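Local coordinates for membrane lipoprotein family protein (Aeropyrum pernix, PDB 4PEV) that binds adenosine and probably delivers nucleosides to an ABC transporter as a membrane-anchored solute-binding lipoprotein of the BMP family, at residues A105-G110 / P134-A139; A153-R158 / V305-K310; R200-Y205 / D402-I407. All coordinates share one frame; numbering follows the deposited sequence.

Contact 1 (A105-G110 / P134-A139); sequences AASRSG and PEQKYA
The hydroxyl of Ser-107 is held twice. Its OG accepts a hydrogen bond from Tyr-138 OH at 2.8 Å and also bonds to the carbonyl of Leu-103, one turn back in the same helix. Ser-107 OG lies at the edge of the tyrosine ring, in its plane. The phenol therefore arrives end-on, with neither ring face turned to the serine. Ser-107 turns OG anti to its carbonyl carbon (chi1 -50°), where it can serve both partners.

Gln-136 lies beside this bond. Its CG lies 4.1 Å from Ser-107 CB, a plain van der Waals contact. The chain then bends at chi2 (57°) and turns the amide to the backbone of the next residue. Gln-136 NE2 donates to Lys-137 O at 3.0 Å, nearly in the amide plane, and is also bonded to Tyr-112 O. These bonds fix the rotation of the amide.

The contact joins the last turn of helix 99-108 to strand 137-141 and the loop leading into it, in the parallel sheet. Ile-115 of the neighbouring strand 114-118 touches Ser-107, Gln-136 and Tyr-138. Helix 123-132 packs against the tyrosine through Leu-126, Val-129 and Ala-130.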
ATOM      1  N   ALA C 105     -21.198 -17.367   9.209  1.00 27.60           N
ATOM      2  CA  ALA C 105     -21.451 -18.694   8.644  1.00 27.78           C
ATOM      3  C   ALA C 105     -20.188 -19.517   8.440  1.00 27.14           C
ATOM      4  O   ALA C 105     -20.221 -20.729   8.590  1.00 27.70           O
ATOM      5  CB  ALA C 105     -22.201 -18.569   7.320  1.00 28.60           C
ATOM      6  N   ALA C 106     -19.089 -18.866   8.078  1.00 26.49           N
ATOM      7  CA  ALA C 106     -17.823 -19.563   7.919  1.00 27.75           C
ATOM      8  C   ALA C 106     -17.246 -20.020   9.262  1.00 29.10           C
ATOM      9  O   ALA C 106     -16.592 -21.065   9.349  1.00 30.33           O
ATOM     10  CB  ALA C 106     -16.832 -18.674   7.187  1.00 27.72           C
ATOM     11  N   SER C 107     -17.471 -19.225  10.302  1.00 29.97           N
ATOM     12  CA  SER C 107     -17.037 -19.578  11.643  1.00 32.28           C
ATOM     13  C   SER C 107     -17.899 -20.737  12.160  1.00 34.48           C
ATOM     14  O   SER C 107     -17.394 -21.743  12.668  1.00 34.34           O
ATOM     15  CB  SER C 107     -17.181 -18.365  12.564  1.00 32.75           C
ATOM     16  OG  SER C 107     -16.573 -17.212  11.997  1.00 32.34           O
ATOM     17  N   ARG C 108     -19.206 -20.566  12.001  1.00 35.96           N
ATOM     18  CA  ARG C 108     -20.214 -21.603  12.228  1.00 38.21           C
ATOM     19  C   ARG C 108     -19.898 -22.958  11.557  1.00 35.18           C
ATOM     20  O   ARG C 108     -20.276 -23.997  12.079  1.00 34.66           O
ATOM     21  CB  ARG C 108     -21.562 -21.074  11.694  1.00 43.36           C
ATOM     22  CG  ARG C 108     -22.789 -21.894  12.028  1.00 49.78           C
ATOM     23  CD  ARG C 108     -23.208 -21.679  13.467  1.00 57.12           C
ATOM     24  NE  ARG C 108     -23.918 -22.839  14.007  1.00 65.48           N
ATOM     25  CZ  ARG C 108     -24.343 -22.938  15.267  1.00 72.85           C
ATOM     26  NH1 ARG C 108     -24.138 -21.939  16.134  1.00 74.12           N
ATOM     27  NH2 ARG C 108     -24.979 -24.037  15.663  1.00 72.58           N
ATOM     28  N   SER C 109     -19.227 -22.950  10.406  1.00 31.05           N
ATOM     29  CA  SER C 109     -19.044 -24.168   9.613  1.00 29.51           C
ATOM     30  C   SER C 109     -18.021 -25.160  10.176  1.00 28.18           C
ATOM     31  O   SER C 109     -17.984 -26.328   9.770  1.00 27.80           O
ATOM     32  CB  SER C 109     -18.650 -23.808   8.178  1.00 29.52           C
ATOM     33  OG  SER C 109     -17.300 -23.365   8.085  1.00 28.66           O
ATOM     34  N   GLY C 110     -17.170 -24.693  11.077  1.00 27.23           N
ATOM     35  CA  GLY C 110     -16.105 -25.526  11.619  1.00 27.09           C
ATOM     36  C   GLY C 110     -15.101 -26.081  10.626  1.00 26.97           C
ATOM     37  O   GLY C 110     -14.327 -26.952  10.991  1.00 26.63           O
ATOM     38  N   PRO C 134     -15.299 -18.408  20.174  1.00 36.78           N
ATOM     39  CA  PRO C 134     -13.986 -18.131  20.770  1.00 39.14           C
ATOM     40  C   PRO C 134     -12.899 -19.153  20.410  1.00 41.64           C
ATOM     41  O   PRO C 134     -11.711 -18.877  20.616  1.00 42.32           O
ATOM     42  CB  PRO C 134     -14.263 -18.133  22.290  1.00 37.56           C
ATOM     43  CG  PRO C 134     -15.741 -18.252  22.451  1.00 37.01           C
ATOM     44  CD  PRO C 134     -16.293 -18.811  21.182  1.00 36.98           C
ATOM     45  N   GLU C 135     -13.308 -20.312  19.894  1.00 43.24           N
ATOM     46  CA  GLU C 135     -12.379 -21.359  19.488  1.00 46.07           C
ATOM     47  C   GLU C 135     -12.041 -21.311  17.985  1.00 41.14           C
ATOM     48  O   GLU C 135     -11.213 -22.077  17.501  1.00 38.77           O
ATOM     49  CB  GLU C 135     -12.951 -22.721  19.897  1.00 53.21           C
ATOM     50  CG  GLU C 135     -12.965 -22.932  21.414  1.00 57.80           C
ATOM     51  CD  GLU C 135     -13.525 -24.296  21.838  1.00 64.17           C
ATOM     52  OE1 GLU C 135     -13.676 -25.205  20.980  1.00 62.02           O
ATOM     53  OE2 GLU C 135     -13.819 -24.464  23.048  1.00 64.79           O
ATOM     54  N   GLN C 136     -12.679 -20.399  17.259  1.00 37.12           N
ATOM     55  CA  GLN C 136     -12.323 -20.106  15.875  1.00 34.47           C
ATOM     56  C   GLN C 136     -11.208 -19.083  15.886  1.00 34.21           C
ATOM     57  O   GLN C 136     -11.394 -18.011  16.463  1.00 32.73           O
ATOM     58  CB  GLN C 136     -13.528 -19.519  15.117  1.00 33.03           C
ATOM     59  CG  GLN C 136     -13.268 -19.128  13.675  1.00 31.12           C
ATOM     60  CD  GLN C 136     -12.749 -20.295  12.869  1.00 30.31           C
ATOM     61  OE1 GLN C 136     -13.412 -21.316  12.777  1.00 31.34           O
ATOM     62  NE2 GLN C 136     -11.551 -20.161  12.304  1.00 28.67           N
ATOM     63  N   LYS C 137     -10.083 -19.403  15.232  1.00 33.52           N
ATOM     64  CA  LYS C 137      -8.964 -18.465  15.085  1.00 33.04           C
ATOM     65  C   LYS C 137      -9.116 -17.590  13.851  1.00 31.34           C
ATOM     66  O   LYS C 137      -9.510 -18.073  12.794  1.00 29.50           O
ATOM     67  CB  LYS C 137      -7.638 -19.193  14.968  1.00 34.96           C
ATOM     68  CG  LYS C 137      -7.495 -20.366  15.901  1.00 38.16           C
ATOM     69  CD  LYS C 137      -6.029 -20.681  16.153  1.00 41.22           C
ATOM     70  CE  LYS C 137      -5.843 -22.124  16.599  1.00 44.87           C
ATOM     71  NZ  LYS C 137      -6.163 -23.079  15.497  1.00 46.26           N
ATOM     72  N   TYR C 138      -8.760 -16.310  14.006  1.00 30.68           N
ATOM     73  CA  TYR C 138      -8.869 -15.294  12.960  1.00 28.67           C
ATOM     74  C   TYR C 138      -7.562 -14.541  12.811  1.00 28.73           C
ATOM     75  O   TYR C 138      -6.917 -14.242  13.804  1.00 28.62           O
ATOM     76  CB  TYR C 138      -9.923 -14.270  13.332  1.00 27.48           C
ATOM     77  CG  TYR C 138     -11.313 -14.819  13.544  1.00 28.40           C
ATOM     78  CD1 TYR C 138     -12.177 -15.002  12.480  1.00 28.26           C
ATOM     79  CD2 TYR C 138     -11.775 -15.124  14.816  1.00 28.55           C
ATOM     80  CE1 TYR C 138     -13.446 -15.490  12.674  1.00 28.52           C
ATOM     81  CE2 TYR C 138     -13.050 -15.597  15.023  1.00 27.92           C
ATOM     82  CZ  TYR C 138     -13.874 -15.783  13.950  1.00 28.67           C
ATOM     83  OH  TYR C 138     -15.140 -16.261  14.144  1.00 29.15           O
ATOM     84  N   ALA C 139      -7.182 -14.211  11.576  1.00 29.08           N
ATOM     85  CA  ALA C 139      -6.144 -13.201  11.344  1.00 28.11           C
ATOM     86  C   ALA C 139      -6.750 -12.016  10.597  1.00 27.42           C
ATOM     87  O   ALA C 139      -7.337 -12.178   9.541  1.00 26.87           O
ATOM     88  CB  ALA C 139      -4.966 -13.779  10.585  1.00 27.65           C
TER

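Contact 2 (A153-R158 / V305-K310); sequences ASYLFR and VYTAIK
Tyr-155 reaches from strand 153-157 to helix 305-310 and lays the far end of its ring against one turn of it. The tight part is the meeting with Ala-308. Tyr-155 CE1 lies 3.8 Å from Ala-308 CB, and Tyr-155 OH is 3.6 Å from Ala-308 CA. The methyl approaches the ring obliquely. Both residues are buried, and the small alanine lets the phenol end come close to the helix backbone. Tyr-155 CG stands anti to the carbonyl carbon (chi1 -69°), which points the ring toward the helix. The backbones themselves stay well apart: the closest pair of CA atoms, those of Tyr-155 and Val-305, is separated by 8.9 Å.

Thr-307 forms the looser, partly exposed border. Only its methyl takes part, with Thr-307 CG2 at 3.7 Å from Tyr-155 OH. Its hydroxyl is used within the helix and bonds to Val-303 O. Across the segments the contact is van der Waals packing. Putting an alanine in place of Tyr-155 would probably open a gap between strand and helix and leave Ala-308 and the Thr-307 methyl without the phenol they pack on.

Val-322 and Ile-141, from the strands on the two sides of 152-157, also touch Tyr-155. Ala-139 of strand 137-141 meets Ala-308. The tyrosine side chain is about 7 Å from that of Asp-142, which binds adenosine, and about 12 Å from the bound nucleoside. It is thus near the site but not in contact with the nucleoside. A helix packed on a parallel beta-sheet is the layering expected of an alpha/beta lobe, as in periplasmic binding proteins.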
ATOM      1  N   ALA C 153      -5.538 -12.548  15.954  1.00 30.61           N
ATOM      2  CA  ALA C 153      -4.232 -11.956  15.671  1.00 29.75           C
ATOM      3  C   ALA C 153      -4.396 -10.844  14.647  1.00 30.37           C
ATOM      4  O   ALA C 153      -4.757 -11.113  13.509  1.00 31.82           O
ATOM      5  CB  ALA C 153      -3.284 -13.011  15.133  1.00 29.12           C
ATOM      6  N   SER C 154      -4.134  -9.601  15.058  1.00 30.66           N
ATOM      7  CA  SER C 154      -4.186  -8.434  14.176  1.00 30.62           C
ATOM      8  C   SER C 154      -2.800  -8.115  13.597  1.00 31.73           C
ATOM      9  O   SER C 154      -1.796  -8.150  14.318  1.00 33.77           O
ATOM     10  CB  SER C 154      -4.684  -7.218  14.953  1.00 31.26           C
ATOM     11  OG  SER C 154      -6.028  -7.371  15.399  1.00 32.40           O
ATOM     12  N   TYR C 155      -2.747  -7.804  12.302  1.00 31.91           N
ATOM     13  CA  TYR C 155      -1.520  -7.351  11.640  1.00 32.19           C
ATOM     14  C   TYR C 155      -1.731  -5.937  11.093  1.00 32.91           C
ATOM     15  O   TYR C 155      -2.471  -5.727  10.134  1.00 31.83           O
ATOM     16  CB  TYR C 155      -1.110  -8.320  10.536  1.00 32.79           C
ATOM     17  CG  TYR C 155      -0.635  -9.677  11.045  1.00 33.83           C
ATOM     18  CD1 TYR C 155      -1.543 -10.656  11.432  1.00 36.14           C
ATOM     19  CD2 TYR C 155       0.717  -9.980  11.127  1.00 33.62           C
ATOM     20  CE1 TYR C 155      -1.118 -11.899  11.890  1.00 37.54           C
ATOM     21  CE2 TYR C 155       1.156 -11.211  11.586  1.00 35.59           C
ATOM     22  CZ  TYR C 155       0.238 -12.179  11.966  1.00 38.09           C
ATOM     23  OH  TYR C 155       0.673 -13.421  12.433  1.00 38.72           O
ATOM     24  N   LEU C 156      -1.108  -4.968  11.759  1.00 34.58           N
ATOM     25  CA  LEU C 156      -1.197  -3.561  11.397  1.00 36.42           C
ATOM     26  C   LEU C 156       0.115  -3.141  10.813  1.00 37.45           C
ATOM     27  O   LEU C 156       1.158  -3.646  11.230  1.00 37.68           O
ATOM     28  CB  LEU C 156      -1.392  -2.699  12.634  1.00 38.97           C
ATOM     29  CG  LEU C 156      -2.813  -2.571  13.145  1.00 41.66           C
ATOM     30  CD1 LEU C 156      -2.762  -1.990  14.548  1.00 43.41           C
ATOM     31  CD2 LEU C 156      -3.635  -1.706  12.198  1.00 42.62           C
ATOM     32  N   PHE C 157       0.076  -2.201   9.871  1.00 37.03           N
ATOM     33  CA  PHE C 157       1.300  -1.609   9.343  1.00 36.45           C
ATOM     34  C   PHE C 157       1.403  -0.161   9.779  1.00 37.47           C
ATOM     35  O   PHE C 157       0.408   0.467  10.136  1.00 39.24           O
ATOM     36  CB  PHE C 157       1.351  -1.717   7.825  1.00 35.59           C
ATOM     37  CG  PHE C 157       1.419  -3.132   7.318  1.00 33.48           C
ATOM     38  CD1 PHE C 157       0.261  -3.880   7.153  1.00 32.98           C
ATOM     39  CD2 PHE C 157       2.629  -3.705   6.994  1.00 31.85           C
ATOM     40  CE1 PHE C 157       0.319  -5.181   6.686  1.00 32.35           C
ATOM     41  CE2 PHE C 157       2.698  -5.006   6.524  1.00 31.81           C
ATOM     42  CZ  PHE C 157       1.542  -5.745   6.368  1.00 32.26           C
ATOM     43  N   ARG C 158       2.622   0.356   9.773  1.00 38.84           N
ATOM     44  CA  ARG C 158       2.857   1.756  10.079  1.00 39.24           C
ATOM     45  C   ARG C 158       3.138   2.467   8.752  1.00 39.67           C
ATOM     46  O   ARG C 158       4.294   2.733   8.405  1.00 42.52           O
ATOM     47  CB  ARG C 158       4.019   1.883  11.073  1.00 38.83           C
ATOM     48  CG  ARG C 158       3.773   1.208  12.424  1.00 37.10           C
ATOM     49  CD  ARG C 158       4.883   1.525  13.428  1.00 35.39           C
ATOM     50  NE  ARG C 158       6.175   0.979  13.004  1.00 33.73           N
ATOM     51  CZ  ARG C 158       6.563  -0.285  13.181  1.00 33.65           C
ATOM     52  NH1 ARG C 158       5.776  -1.162  13.809  1.00 34.44           N
ATOM     53  NH2 ARG C 158       7.754  -0.680  12.729  1.00 31.58           N
ATOM     54  N   VAL C 305       0.034 -12.768   5.951  1.00 29.62           N
ATOM     55  CA  VAL C 305      -0.817 -13.930   5.682  1.00 29.65           C
ATOM     56  C   VAL C 305      -0.048 -15.221   5.873  1.00 30.26           C
ATOM     57  O   VAL C 305      -0.555 -16.155   6.494  1.00 29.94           O
ATOM     58  CB  VAL C 305      -1.373 -13.922   4.238  1.00 30.11           C
ATOM     59  CG1 VAL C 305      -2.023 -15.255   3.878  1.00 30.13           C
ATOM     60  CG2 VAL C 305      -2.376 -12.800   4.051  1.00 30.68           C
ATOM     61  N   TYR C 306       1.165 -15.270   5.328  1.00 31.01           N
ATOM     62  CA  TYR C 306       2.008 -16.466   5.423  1.00 32.91           C
ATOM     63  C   TYR C 306       2.441 -16.776   6.877  1.00 33.32           C
ATOM     64  O   TYR C 306       2.452 -17.933   7.294  1.00 34.32           O
ATOM     65  CB  TYR C 306       3.253 -16.325   4.524  1.00 34.87           C
ATOM     66  CG  TYR C 306       4.148 -17.535   4.603  1.00 35.59           C
ATOM     67  CD1 TYR C 306       3.893 -18.639   3.822  1.00 37.41           C
ATOM     68  CD2 TYR C 306       5.206 -17.595   5.502  1.00 34.60           C
ATOM     69  CE1 TYR C 306       4.681 -19.768   3.906  1.00 38.01           C
ATOM     70  CE2 TYR C 306       5.991 -18.720   5.597  1.00 34.82           C
ATOM     71  CZ  TYR C 306       5.721 -19.801   4.791  1.00 36.65           C
ATOM     72  OH  TYR C 306       6.479 -20.944   4.846  1.00 40.32           O
ATOM     73  N   THR C 307       2.803 -15.742   7.633  1.00 32.09           N
ATOM     74  CA  THR C 307       3.166 -15.894   9.031  1.00 31.04           C
ATOM     75  C   THR C 307       1.970 -16.373   9.847  1.00 30.24           C
ATOM     76  O   THR C 307       2.073 -17.320  10.606  1.00 30.20           O
ATOM     77  CB  THR C 307       3.714 -14.560   9.587  1.00 31.70           C
ATOM     78  OG1 THR C 307       4.980 -14.289   8.963  1.00 31.16           O
ATOM     79  CG2 THR C 307       3.894 -14.607  11.096  1.00 30.72           C
ATOM     80  N   ALA C 308       0.825 -15.734   9.679  1.00 30.25           N
ATOM     81  CA  ALA C 308      -0.388 -16.157  10.406  1.00 29.97           C
ATOM     82  C   ALA C 308      -0.799 -17.614  10.129  1.00 30.40           C
ATOM     83  O   ALA C 308      -1.327 -18.294  11.010  1.00 30.73           O
ATOM     84  CB  ALA C 308      -1.544 -15.221  10.090  1.00 29.53           C
ATOM     85  N   ILE C 309      -0.578 -18.078   8.902  1.00 30.38           N
ATOM     86  CA  ILE C 309      -0.895 -19.447   8.529  1.00 29.84           C
ATOM     87  C   ILE C 309       0.135 -20.425   9.077  1.00 30.34           C
ATOM     88  O   ILE C 309      -0.217 -21.529   9.506  1.00 27.96           O
ATOM     89  CB  ILE C 309      -0.966 -19.599   7.007  1.00 29.21           C
ATOM     90  CG1 ILE C 309      -2.163 -18.823   6.482  1.00 30.22           C
ATOM     91  CG2 ILE C 309      -1.112 -21.059   6.616  1.00 28.59           C
ATOM     92  CD1 ILE C 309      -2.154 -18.622   4.989  1.00 29.94           C
ATOM     93  N   LYS C 310       1.404 -20.029   9.044  1.00 32.13           N
ATOM     94  CA  LYS C 310       2.480 -20.869   9.580  1.00 34.43           C
ATOM     95  C   LYS C 310       2.295 -21.057  11.084  1.00 34.17           C
ATOM     96  O   LYS C 310       2.246 -22.181  11.571  1.00 34.69           O
ATOM     97  CB  LYS C 310       3.845 -20.258   9.293  1.00 37.01           C
ATOM     98  CG  LYS C 310       4.968 -21.261   9.363  1.00 41.67           C
ATOM     99  CD  LYS C 310       6.318 -20.589   9.229  1.00 47.00           C
ATOM    100  CE  LYS C 310       7.406 -21.620   8.968  1.00 51.31           C
ATOM    101  NZ  LYS C 310       8.728 -21.089   9.395  1.00 54.31           N
TER

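Contact 3 (R200-Y205 / D402-I407); sequences RFHIGY and DTYDSI
Tyr-404 and Ile-407 pack on His-202 and Ile-203 in a nearly parallel helix pair. The axes of the two segments come within 10.5 Å and differ in direction by 17°.

Along 402-407, Tyr-404 makes the first contact. Its CG is anti to the backbone N (chi1 157°), and this sends the ring over to the other helix. Tyr-404 OH and His-202 ND1 form a hydrogen bond of 2.6 Å that is almost straight, at 173°. The hydroxyl lies in the imidazole plane, at the ring edge. The two rings approach edge to edge, and neither covers the other. Tyr-404 OH is also bonded to Tyr-226 OH, so two groups hold this buried phenol end. Outside the pair, His-202 stacks on Trp-224 and Tyr-404 on Trp-199, which is likely to steady both rings.

Ile-203 CD1 lies 4.0 Å from Tyr-404 CD1, at the edge of the tyrosine ring and in its plane. On the other helix, Phe-201 next to His-202 touches the bound adenosine.

Ile-407, one turn beyond Tyr-404, closes the contact. Its side chain runs roughly perpendicular to that of Ile-203, with Ile-407 CG2 at 3.9 Å from Ile-203 CG1.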
ATOM      1  N   ARG C 200      -2.959   7.027   7.461  1.00 32.09           N
ATOM      2  CA  ARG C 200      -1.532   6.874   7.699  1.00 31.89           C
ATOM      3  C   ARG C 200      -0.692   7.122   6.447  1.00 32.28           C
ATOM      4  O   ARG C 200       0.379   7.733   6.534  1.00 31.88           O
ATOM      5  CB  ARG C 200      -1.232   5.493   8.278  1.00 32.14           C
ATOM      6  CG  ARG C 200      -1.879   5.288   9.633  1.00 33.53           C
ATOM      7  CD  ARG C 200      -1.282   4.132  10.424  1.00 35.59           C
ATOM      8  NE  ARG C 200      -1.899   2.854  10.098  1.00 36.68           N
ATOM      9  CZ  ARG C 200      -3.141   2.526  10.416  1.00 37.84           C
ATOM     10  NH1 ARG C 200      -3.917   3.391  11.064  1.00 37.86           N
ATOM     11  NH2 ARG C 200      -3.613   1.328  10.081  1.00 39.77           N
ATOM     12  N   PHE C 201      -1.175   6.650   5.294  1.00 30.79           N
ATOM     13  CA  PHE C 201      -0.516   6.938   4.016  1.00 29.47           C
ATOM     14  C   PHE C 201      -0.485   8.441   3.822  1.00 28.67           C
ATOM     15  O   PHE C 201       0.579   9.013   3.631  1.00 26.52           O
ATOM     16  CB  PHE C 201      -1.234   6.285   2.810  1.00 28.77           C
ATOM     17  CG  PHE C 201      -0.870   4.834   2.580  1.00 29.19           C
ATOM     18  CD1 PHE C 201       0.359   4.487   2.045  1.00 29.56           C
ATOM     19  CD2 PHE C 201      -1.769   3.810   2.881  1.00 29.15           C
ATOM     20  CE1 PHE C 201       0.687   3.151   1.818  1.00 29.75           C
ATOM     21  CE2 PHE C 201      -1.442   2.478   2.663  1.00 28.72           C
ATOM     22  CZ  PHE C 201      -0.216   2.147   2.127  1.00 29.06           C
ATOM     23  N   HIS C 202      -1.661   9.067   3.884  1.00 29.46           N
ATOM     24  CA  HIS C 202      -1.785  10.496   3.632  1.00 30.39           C
ATOM     25  C   HIS C 202      -0.816  11.261   4.508  1.00 31.41           C
ATOM     26  O   HIS C 202       0.048  11.975   4.006  1.00 35.79           O
ATOM     27  CB  HIS C 202      -3.210  10.987   3.873  1.00 30.57           C
ATOM     28  CG  HIS C 202      -3.435  12.401   3.442  1.00 31.43           C
ATOM     29  ND1 HIS C 202      -4.646  13.037   3.598  1.00 32.12           N
ATOM     30  CD2 HIS C 202      -2.609  13.306   2.864  1.00 32.86           C
ATOM     31  CE1 HIS C 202      -4.562  14.270   3.123  1.00 32.33           C
ATOM     32  NE2 HIS C 202      -3.335  14.461   2.678  1.00 33.68           N
ATOM     33  N   ILE C 203      -0.939  11.097   5.815  1.00 30.17           N
ATOM     34  CA  ILE C 203      -0.046  11.769   6.753  1.00 29.50           C
ATOM     35  C   ILE C 203       1.424  11.561   6.412  1.00 27.44           C
ATOM     36  O   ILE C 203       2.197  12.498   6.459  1.00 28.37           O
ATOM     37  CB  ILE C 203      -0.299  11.284   8.197  1.00 30.18           C
ATOM     38  CG1 ILE C 203      -1.582  11.916   8.733  1.00 30.43           C
ATOM     39  CG2 ILE C 203       0.887  11.592   9.106  1.00 30.47           C
ATOM     40  CD1 ILE C 203      -2.064  11.281  10.015  1.00 31.11           C
ATOM     41  N   GLY C 204       1.814  10.339   6.098  1.00 25.89           N
ATOM     42  CA  GLY C 204       3.217  10.053   5.825  1.00 26.45           C
ATOM     43  C   GLY C 204       3.689  10.669   4.525  1.00 26.98           C
ATOM     44  O   GLY C 204       4.832  11.099   4.411  1.00 29.44           O
ATOM     45  N   TYR C 205       2.799  10.716   3.544  1.00 25.98           N
ATOM     46  CA  TYR C 205       3.135  11.202   2.224  1.00 25.69           C
ATOM     47  C   TYR C 205       3.340  12.705   2.270  1.00 25.22           C
ATOM     48  O   TYR C 205       4.318  13.203   1.735  1.00 23.95           O
ATOM     49  CB  TYR C 205       2.035  10.807   1.226  1.00 25.81           C
ATOM     50  CG  TYR C 205       2.309  11.153  -0.225  1.00 26.15           C
ATOM     51  CD1 TYR C 205       3.474  10.720  -0.870  1.00 26.71           C
ATOM     52  CD2 TYR C 205       1.390  11.892  -0.970  1.00 27.20           C
ATOM     53  CE1 TYR C 205       3.719  11.022  -2.207  1.00 26.45           C
ATOM     54  CE2 TYR C 205       1.626  12.195  -2.310  1.00 27.88           C
ATOM     55  CZ  TYR C 205       2.790  11.756  -2.919  1.00 27.27           C
ATOM     56  OH  TYR C 205       3.014  12.074  -4.234  1.00 28.20           O
ATOM     57  N   ASP C 402     -11.179  13.313  13.184  1.00 52.93           N
ATOM     58  CA  ASP C 402     -10.962  14.731  13.522  1.00 54.62           C
ATOM     59  C   ASP C 402      -9.498  15.027  13.852  1.00 49.59           C
ATOM     60  O   ASP C 402      -8.973  16.072  13.470  1.00 48.48           O
ATOM     61  CB  ASP C 402     -11.894  15.165  14.667  1.00 57.81           C
ATOM     62  CG  ASP C 402     -13.377  15.186  14.243  1.00 64.78           C
ATOM     63  OD1 ASP C 402     -13.867  14.175  13.678  1.00 67.62           O
ATOM     64  OD2 ASP C 402     -14.055  16.217  14.467  1.00 64.83           O
ATOM     65  N   THR C 403      -8.850  14.093  14.541  1.00 45.21           N
ATOM     66  CA  THR C 403      -7.415  14.156  14.802  1.00 44.86           C
ATOM     67  C   THR C 403      -6.589  14.096  13.507  1.00 46.65           C
ATOM     68  O   THR C 403      -5.671  14.896  13.309  1.00 48.46           O
ATOM     69  CB  THR C 403      -6.998  12.965  15.683  1.00 46.48           C
ATOM     70  OG1 THR C 403      -7.989  12.757  16.697  1.00 45.83           O
ATOM     71  CG2 THR C 403      -5.609  13.174  16.308  1.00 45.68           C
ATOM     72  N   TYR C 404      -6.904  13.122  12.649  1.00 44.24           N
ATOM     73  CA  TYR C 404      -6.293  13.000  11.321  1.00 42.69           C
ATOM     74  C   TYR C 404      -6.421  14.279  10.534  1.00 43.24           C
ATOM     75  O   TYR C 404      -5.450  14.746   9.956  1.00 44.31           O
ATOM     76  CB  TYR C 404      -6.952  11.861  10.535  1.00 42.72           C
ATOM     77  CG  TYR C 404      -6.853  11.930   9.014  1.00 40.94           C
ATOM     78  CD1 TYR C 404      -5.621  11.917   8.359  1.00 39.27           C
ATOM     79  CD2 TYR C 404      -8.006  11.957   8.236  1.00 41.15           C
ATOM     80  CE1 TYR C 404      -5.546  11.953   6.972  1.00 38.89           C
ATOM     81  CE2 TYR C 404      -7.943  11.999   6.851  1.00 40.32           C
ATOM     82  CZ  TYR C 404      -6.716  11.991   6.218  1.00 38.40           C
ATOM     83  OH  TYR C 404      -6.690  12.025   4.840  1.00 33.28           O
ATOM     84  N   ASP C 405      -7.625  14.839  10.516  1.00 44.23           N
ATOM     85  CA  ASP C 405      -7.885  16.074   9.776  1.00 47.19           C
ATOM     86  C   ASP C 405      -7.023  17.244  10.221  1.00 49.07           C
ATOM     87  O   ASP C 405      -6.631  18.069   9.393  1.00 51.61           O
ATOM     88  CB  ASP C 405      -9.359  16.478   9.884  1.00 49.13           C
ATOM     89  CG  ASP C 405     -10.194  15.998   8.707  1.00 50.89           C
ATOM     90  OD1 ASP C 405      -9.644  15.351   7.782  1.00 53.20           O
ATOM     91  OD2 ASP C 405     -11.408  16.292   8.699  1.00 52.01           O
ATOM     92  N   SER C 406      -6.732  17.332  11.514  1.00 48.77           N
ATOM     93  CA  SER C 406      -5.957  18.464  12.018  1.00 48.83           C
ATOM     94  C   SER C 406      -4.444  18.218  11.943  1.00 44.40           C
ATOM     95  O   SER C 406      -3.680  19.168  11.867  1.00 44.74           O
ATOM     96  CB  SER C 406      -6.410  18.870  13.429  1.00 49.29           C
ATOM     97  OG  SER C 406      -6.502  17.746  14.271  1.00 50.19           O
ATOM     98  N   ILE C 407      -4.002  16.966  11.943  1.00 41.22           N
ATOM     99  CA  ILE C 407      -2.602  16.692  11.594  1.00 40.16           C
ATOM    100  C   ILE C 407      -2.271  17.202  10.177  1.00 39.46           C
ATOM    101  O   ILE C 407      -1.187  17.734   9.947  1.00 41.28           O
ATOM    102  CB  ILE C 407      -2.243  15.196  11.706  1.00 40.16           C
ATOM    103  CG1 ILE C 407      -2.257  14.757  13.179  1.00 40.63           C
ATOM    104  CG2 ILE C 407      -0.870  14.920  11.087  1.00 39.27           C
ATOM    105  CD1 ILE C 407      -2.032  13.271  13.415  1.00 39.63           C
TER

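In the fold
Contacts 1 and 2 share the six-stranded parallel sheet. Their centres are 17 Å apart, and their strands, 137-141 and 152-157, are neighbours in it. They also meet directly, as Tyr-138 O probably accepts a hydrogen bond from Ala-153 N. Contact 3 belongs to the other half of the protein, where helix 196-214 packs on the second sheet. It is centred 34 Å from contact 1 and 24 Å from contact 2. Contact 1 closes before the others open, while the segments of contacts 2 and 3 alternate along the chain. This reflects a chain that passes between two lobes, as in periplasmic binding proteins. Contacts 2 and 3 touch where Arg-200 meets Leu-156 and Phe-157.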